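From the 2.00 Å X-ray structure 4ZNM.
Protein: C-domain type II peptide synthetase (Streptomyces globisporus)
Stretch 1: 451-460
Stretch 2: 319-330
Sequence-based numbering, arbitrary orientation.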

ATOM      1  N   ASN A 451     -21.611  -2.592  13.906  1.00 34.35           N
ATOM      2  CA  ASN A 451     -22.310  -3.360  14.922  1.00 37.17           C
ATOM      3  C   ASN A 451     -21.352  -3.888  15.983  1.00 33.98           C
ATOM      4  O   ASN A 451     -21.688  -3.968  17.155  1.00 36.26           O
ATOM      5  CB  ASN A 451     -23.072  -4.495  14.258  1.00 41.86           C
ATOM      6  CG  ASN A 451     -24.332  -4.007  13.601  1.00 49.33           C
ATOM      7  OD1 ASN A 451     -25.029  -3.153  14.155  1.00 54.16           O
ATOM      8  ND2 ASN A 451     -24.634  -4.525  12.420  1.00 54.20           N
ATOM      9  N   ALA A 452     -20.138  -4.193  15.570  1.00 30.31           N
ATOM     10  CA  ALA A 452     -19.144  -4.704  16.500  1.00 29.34           C
ATOM     11  C   ALA A 452     -18.762  -3.674  17.564  1.00 34.42           C
ATOM     12  O   ALA A 452     -18.712  -4.014  18.740  1.00 35.43           O
ATOM     13  CB  ALA A 452     -17.908  -5.159  15.744  1.00 28.10           C
ATOM     14  N   VAL A 453     -18.482  -2.430  17.164  1.00 30.43           N
ATOM     15  CA  VAL A 453     -18.001  -1.430  18.118  1.00 51.29           C
ATOM     16  C   VAL A 453     -19.172  -0.820  18.884  1.00 32.98           C
ATOM     17  O   VAL A 453     -18.995  -0.333  19.992  1.00 34.77           O
ATOM     18  CB  VAL A 453     -17.176  -0.323  17.437  1.00 48.63           C
ATOM     19  CG1 VAL A 453     -15.885  -0.881  16.894  1.00 51.55           C
ATOM     20  CG2 VAL A 453     -17.986   0.347  16.374  1.00 42.74           C
ATOM     21  N   ALA A 454     -20.371  -0.877  18.314  1.00 34.39           N
ATOM     22  CA  ALA A 454     -21.574  -0.473  19.049  1.00 39.42           C
ATOM     23  C   ALA A 454     -21.914  -1.460  20.174  1.00 38.34           C
ATOM     24  O   ALA A 454     -22.321  -1.042  21.253  1.00 39.19           O
ATOM     25  CB  ALA A 454     -22.754  -0.334  18.099  1.00 37.04           C
ATOM     26  N   ARG A 455     -21.761  -2.764  19.934  1.00 38.31           N
ATOM     27  CA  ARG A 455     -22.070  -3.746  20.974  1.00 41.65           C
ATOM     28  C   ARG A 455     -20.959  -4.778  21.128  1.00 40.67           C
ATOM     29  O   ARG A 455     -21.160  -5.964  20.879  1.00 39.10           O
ATOM     30  CB  ARG A 455     -23.401  -4.431  20.665  1.00 41.13           C
ATOM     31  CG  ARG A 455     -24.627  -3.547  20.890  1.00 50.33           C
ATOM     32  CD  ARG A 455     -25.869  -4.051  20.139  1.00 70.40           C
ATOM     33  NE  ARG A 455     -25.659  -4.094  18.691  1.00 82.11           N
ATOM     34  CZ  ARG A 455     -25.769  -3.045  17.876  1.00 84.90           C
ATOM     35  NH1 ARG A 455     -26.091  -1.843  18.351  1.00 81.69           N
ATOM     36  NH2 ARG A 455     -25.551  -3.195  16.574  1.00 84.68           N
ATOM     37  N   PRO A 456     -19.782  -4.324  21.569  1.00 34.14           N
ATOM     38  CA  PRO A 456     -18.564  -5.146  21.573  1.00 33.31           C
ATOM     39  C   PRO A 456     -18.584  -6.300  22.571  1.00 33.87           C
ATOM     40  O   PRO A 456     -17.766  -7.215  22.448  1.00 35.98           O
ATOM     41  CB  PRO A 456     -17.472  -4.135  21.942  1.00 34.96           C
ATOM     42  CG  PRO A 456     -18.197  -3.077  22.760  1.00 39.62           C
ATOM     43  CD  PRO A 456     -19.534  -2.959  22.071  1.00 36.98           C
ATOM     44  N   ASP A 457     -19.472  -6.258  23.558  1.00 37.60           N
ATOM     45  CA  ASP A 457     -19.475  -7.302  24.591  1.00 45.84           C
ATOM     46  C   ASP A 457     -20.667  -8.258  24.431  1.00 47.35           C
ATOM     47  O   ASP A 457     -20.830  -9.226  25.197  1.00 45.57           O
ATOM     48  CB  ASP A 457     -19.445  -6.658  25.981  1.00 47.93           C
ATOM     49  CG  ASP A 457     -18.121  -5.924  26.255  1.00 49.50           C
ATOM     50  OD1 ASP A 457     -17.104  -6.600  26.543  1.00 52.43           O
ATOM     51  OD2 ASP A 457     -18.079  -4.678  26.151  1.00 46.53           O
ATOM     52  N   ALA A 458     -21.466  -8.013  23.394  1.00 47.39           N
ATOM     53  CA  ALA A 458     -22.568  -8.902  23.041  1.00 46.73           C
ATOM     54  C   ALA A 458     -22.057 -10.180  22.371  1.00 52.80           C
ATOM     55  O   ALA A 458     -20.977 -10.179  21.799  1.00 56.54           O
ATOM     56  CB  ALA A 458     -23.529  -8.191  22.121  1.00 39.77           C
ATOM     57  N   PRO A 459     -22.852 -11.269  22.405  1.00 70.94           N
ATOM     58  CA  PRO A 459     -22.438 -12.539  21.779  1.00 68.75           C
ATOM     59  C   PRO A 459     -22.236 -12.431  20.279  1.00 72.28           C
ATOM     60  O   PRO A 459     -23.110 -11.903  19.597  1.00 71.41           O
ATOM     61  CB  PRO A 459     -23.601 -13.479  22.072  1.00 64.72           C
ATOM     62  CG  PRO A 459     -24.406 -12.808  23.148  1.00 63.06           C
ATOM     63  CD  PRO A 459     -24.218 -11.351  22.948  1.00 64.49           C
ATOM     64  N   PHE A 460     -21.122 -12.942  19.766  1.00 84.18           N
ATOM     65  CA  PHE A 460     -20.807 -12.756  18.357  1.00 82.91           C
ATOM     66  C   PHE A 460     -21.111 -14.031  17.582  1.00 80.37           C
ATOM     67  O   PHE A 460     -21.758 -13.981  16.532  1.00 80.05           O
ATOM     68  CB  PHE A 460     -19.341 -12.297  18.203  1.00 85.43           C
ATOM     69  CG  PHE A 460     -18.478 -13.199  17.361  1.00 81.90           C
ATOM     70  CD1 PHE A 460     -18.743 -13.404  16.004  1.00 76.24           C
ATOM     71  CD2 PHE A 460     -17.363 -13.804  17.915  1.00 74.27           C
ATOM     72  CE1 PHE A 460     -17.929 -14.237  15.233  1.00 63.33           C
ATOM     73  CE2 PHE A 460     -16.545 -14.629  17.145  1.00 68.10           C
ATOM     74  CZ  PHE A 460     -16.831 -14.845  15.803  1.00 59.69           C
TER
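Stretch 2, residues 319-330: DLSGCASFREVV

Stretch 2 packs the start of a helix, together with the loop leading into it, against the end of a helix and the turn and tail that follow it in stretch 1, a mixed contact, held by a backbone hydrogen bond, a bidentate salt bridge and two phenylalanine side chains, that buries 584 Å² summed over both sides.

The two segments belong to one chain, and no touching pair is closer than 126 residues in sequence. In stretch 1 the helix runs through Ala454, Arg455 leaves helical geometry, and a type I turn from Arg455 to Ala458 leads into an extended tail. Stretch 2 makes a type II turn from Leu320 to Cys323, with Gly322 at a positive phi, then passes through extended Ser325 into a helix from Phe326 onward. The chains run in opposing order where they meet: Pro456 lies nearest Phe326 (CA to CA 4.9 Å), whereas the later Pro459 lies nearest the earlier Ser325 (CA to CA 4.8 Å).

At the centre, the first turn of the stretch 2 helix offers backbone NH groups that have no helical partner. Arg327 N donates to Pro456 O at 2.9 Å, while a water oxygen accepts from Phe326 N at 3.0 Å and donates to Arg455 O at 2.9 Å and Ala458 O at 2.5 Å. Ser325 caps the same helix, its OG accepting from Glu328 N at 3.1 Å.

The Arg327 side chain extends alongside the turn to Asp457. Arg327 NE donates to Asp457 OD1 at 2.7 Å, and Arg327 NH2 to Asp457 OD2 at 2.9 Å, so the carboxylate meets the guanidinium edge-on. Although CA-to-CB of Asp457 points away from stretch 2, the end of its side chain comes nearer and closes the salt bridge.

The CA-to-CB bond of Phe326 points toward stretch 1, and with chi1 in t its ring lies against Ala452. Ala452 CB sits 3.4 Å from the centroid of the Phe326 ring, almost on the ring normal, in a CH-pi contact; Pro456 CB approaches the ring edge, 4.3 Å from Phe326 CD2.

Further along, the tail passes the loop through two CA-H...O contacts, Pro459 CA to Ala324 O at 3.2 Å and Ser325 CA to Ala458 O at 3.4 Å. The CA-to-CB bond of Phe460 points toward stretch 2, and its ring lies against three side chains there, with Phe460 CE2 3.5 Å from Cys323 CB and 3.6 Å from Val329 CG2, and Phe460 CZ 3.9 Å from Leu320 CD2. It has the largest covered area of any residue here, yet it is poorly ordered, so these last distances carry less certainty.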

ATOM      1  N   ASP A 319      -7.514 -17.964  16.092  1.00 33.48           N
ATOM      2  CA  ASP A 319      -8.552 -18.955  16.348  1.00 30.08           C
ATOM      3  C   ASP A 319      -9.703 -18.285  17.041  1.00 29.23           C
ATOM      4  O   ASP A 319      -9.560 -17.846  18.179  1.00 33.92           O
ATOM      5  CB  ASP A 319      -8.021 -20.086  17.211  1.00 38.84           C
ATOM      6  CG  ASP A 319      -9.061 -21.184  17.441  1.00 46.54           C
ATOM      7  OD1 ASP A 319     -10.147 -21.131  16.823  1.00 49.24           O
ATOM      8  OD2 ASP A 319      -8.776 -22.103  18.232  1.00 53.25           O
ATOM      9  N   LEU A 320     -10.827 -18.202  16.348  1.00 29.10           N
ATOM     10  CA  LEU A 320     -12.005 -17.493  16.824  1.00 30.57           C
ATOM     11  C   LEU A 320     -12.959 -18.435  17.547  1.00 38.03           C
ATOM     12  O   LEU A 320     -14.034 -18.016  17.989  1.00 33.22           O
ATOM     13  CB  LEU A 320     -12.751 -16.842  15.664  1.00 36.38           C
ATOM     14  CG  LEU A 320     -12.339 -15.418  15.264  1.00 47.87           C
ATOM     15  CD1 LEU A 320     -10.896 -15.349  14.787  1.00 54.87           C
ATOM     16  CD2 LEU A 320     -13.285 -14.946  14.192  1.00 46.87           C
ATOM     17  N   SER A 321     -12.605 -19.712  17.631  1.00 38.40           N
ATOM     18  CA  SER A 321     -13.514 -20.667  18.240  1.00 41.49           C
ATOM     19  C   SER A 321     -13.625 -20.413  19.739  1.00 38.90           C
ATOM     20  O   SER A 321     -12.616 -20.268  20.446  1.00 34.06           O
ATOM     21  CB  SER A 321     -13.071 -22.101  17.988  1.00 42.30           C
ATOM     22  OG  SER A 321     -11.876 -22.409  18.684  1.00 48.80           O
ATOM     23  N   GLY A 322     -14.867 -20.377  20.215  1.00 38.92           N
ATOM     24  CA  GLY A 322     -15.134 -20.183  21.624  1.00 42.35           C
ATOM     25  C   GLY A 322     -15.186 -18.717  22.045  1.00 31.01           C
ATOM     26  O   GLY A 322     -15.411 -18.435  23.223  1.00 40.07           O
ATOM     27  N   CYS A 323     -14.946 -17.802  21.102  1.00 36.43           N
ATOM     28  CA  CYS A 323     -15.156 -16.366  21.315  1.00 35.50           C
ATOM     29  C   CYS A 323     -16.574 -16.017  21.754  1.00 38.00           C
ATOM     30  O   CYS A 323     -17.541 -16.428  21.127  1.00 41.91           O
ATOM     31  CB  CYS A 323     -14.864 -15.589  20.042  1.00 41.40           C
ATOM     32  SG  CYS A 323     -13.153 -15.151  19.891  1.00 39.97           S
ATOM     33  N   ALA A 324     -16.691 -15.205  22.793  1.00 41.75           N
ATOM     34  CA  ALA A 324     -17.997 -14.855  23.335  1.00 42.01           C
ATOM     35  C   ALA A 324     -18.411 -13.453  22.903  1.00 38.54           C
ATOM     36  O   ALA A 324     -19.552 -13.062  23.060  1.00 38.38           O
ATOM     37  CB  ALA A 324     -17.981 -14.965  24.862  1.00 44.78           C
ATOM     38  N   SER A 325     -17.490 -12.690  22.343  1.00 32.87           N
ATOM     39  CA  SER A 325     -17.808 -11.307  22.021  1.00 32.83           C
ATOM     40  C   SER A 325     -16.851 -10.777  20.990  1.00 29.69           C
ATOM     41  O   SER A 325     -15.779 -11.326  20.784  1.00 30.86           O
ATOM     42  CB  SER A 325     -17.716 -10.441  23.271  1.00 34.51           C
ATOM     43  OG  SER A 325     -16.366 -10.432  23.715  1.00 35.67           O
ATOM     44  N   PHE A 326     -17.221  -9.677  20.361  1.00 31.33           N
ATOM     45  CA  PHE A 326     -16.286  -8.997  19.502  1.00 28.25           C
ATOM     46  C   PHE A 326     -15.035  -8.622  20.299  1.00 31.50           C
ATOM     47  O   PHE A 326     -13.915  -8.737  19.811  1.00 30.80           O
ATOM     48  CB  PHE A 326     -16.930  -7.763  18.901  1.00 28.37           C
ATOM     49  CG  PHE A 326     -15.993  -6.969  18.055  1.00 27.45           C
ATOM     50  CD1 PHE A 326     -15.582  -7.464  16.836  1.00 29.64           C
ATOM     51  CD2 PHE A 326     -15.511  -5.755  18.471  1.00 31.25           C
ATOM     52  CE1 PHE A 326     -14.719  -6.770  16.050  1.00 31.07           C
ATOM     53  CE2 PHE A 326     -14.639  -5.048  17.667  1.00 34.94           C
ATOM     54  CZ  PHE A 326     -14.246  -5.574  16.457  1.00 32.15           C
ATOM     55  N   ARG A 327     -15.219  -8.165  21.537  1.00 29.43           N
ATOM     56  CA  ARG A 327     -14.064  -7.742  22.320  1.00 31.19           C
ATOM     57  C   ARG A 327     -13.026  -8.847  22.415  1.00 31.45           C
ATOM     58  O   ARG A 327     -11.817  -8.591  22.335  1.00 30.44           O
ATOM     59  CB  ARG A 327     -14.477  -7.293  23.726  1.00 34.73           C
ATOM     60  CG  ARG A 327     -13.303  -6.761  24.555  1.00 34.04           C
ATOM     61  CD  ARG A 327     -13.725  -6.320  25.924  1.00 37.26           C
ATOM     62  NE  ARG A 327     -14.786  -5.316  25.871  1.00 38.20           N
ATOM     63  CZ  ARG A 327     -14.585  -4.034  25.575  1.00 38.64           C
ATOM     64  NH1 ARG A 327     -13.363  -3.590  25.294  1.00 41.03           N
ATOM     65  NH2 ARG A 327     -15.617  -3.206  25.555  1.00 34.64           N
ATOM     66  N   GLU A 328     -13.480 -10.083  22.567  1.00 29.49           N
ATOM     67  CA  GLU A 328     -12.545 -11.205  22.641  1.00 32.81           C
ATOM     68  C   GLU A 328     -11.856 -11.442  21.289  1.00 30.57           C
ATOM     69  O   GLU A 328     -10.686 -11.814  21.247  1.00 28.63           O
ATOM     70  CB  GLU A 328     -13.262 -12.480  23.114  1.00 39.05           C
ATOM     71  CG  GLU A 328     -13.556 -12.462  24.583  1.00 44.33           C
ATOM     72  CD  GLU A 328     -14.322 -13.695  25.094  1.00 44.10           C
ATOM     73  OE1 GLU A 328     -14.354 -14.747  24.409  1.00 35.93           O
ATOM     74  OE2 GLU A 328     -14.900 -13.591  26.203  1.00 44.50           O
ATOM     75  N   VAL A 329     -12.553 -11.218  20.178  1.00 27.72           N
ATOM     76  CA  VAL A 329     -11.889 -11.330  18.866  1.00 28.51           C
ATOM     77  C   VAL A 329     -10.727 -10.325  18.787  1.00 29.95           C
ATOM     78  O   VAL A 329      -9.617 -10.661  18.339  1.00 27.76           O
ATOM     79  CB  VAL A 329     -12.863 -11.110  17.694  1.00 30.33           C
ATOM     80  CG1 VAL A 329     -12.124 -11.223  16.367  1.00 32.01           C
ATOM     81  CG2 VAL A 329     -13.971 -12.165  17.694  1.00 28.64           C
ATOM     82  N   VAL A 330     -10.979  -9.092  19.227  1.00 25.80           N
ATOM     83  CA  VAL A 330      -9.970  -8.038  19.147  1.00 28.03           C
ATOM     84  C   VAL A 330      -8.778  -8.407  20.034  1.00 29.36           C
ATOM     85  O   VAL A 330      -7.620  -8.231  19.645  1.00 27.30           O
ATOM     86  CB  VAL A 330     -10.558  -6.658  19.543  1.00 31.35           C
ATOM     87  CG1 VAL A 330      -9.500  -5.558  19.431  1.00 44.58           C
ATOM     88  CG2 VAL A 330     -11.727  -6.311  18.656  1.00 27.74           C
TER
HETATM   89  O   HOH W   1     -19.955  -8.546  20.152  1.00 41.36           O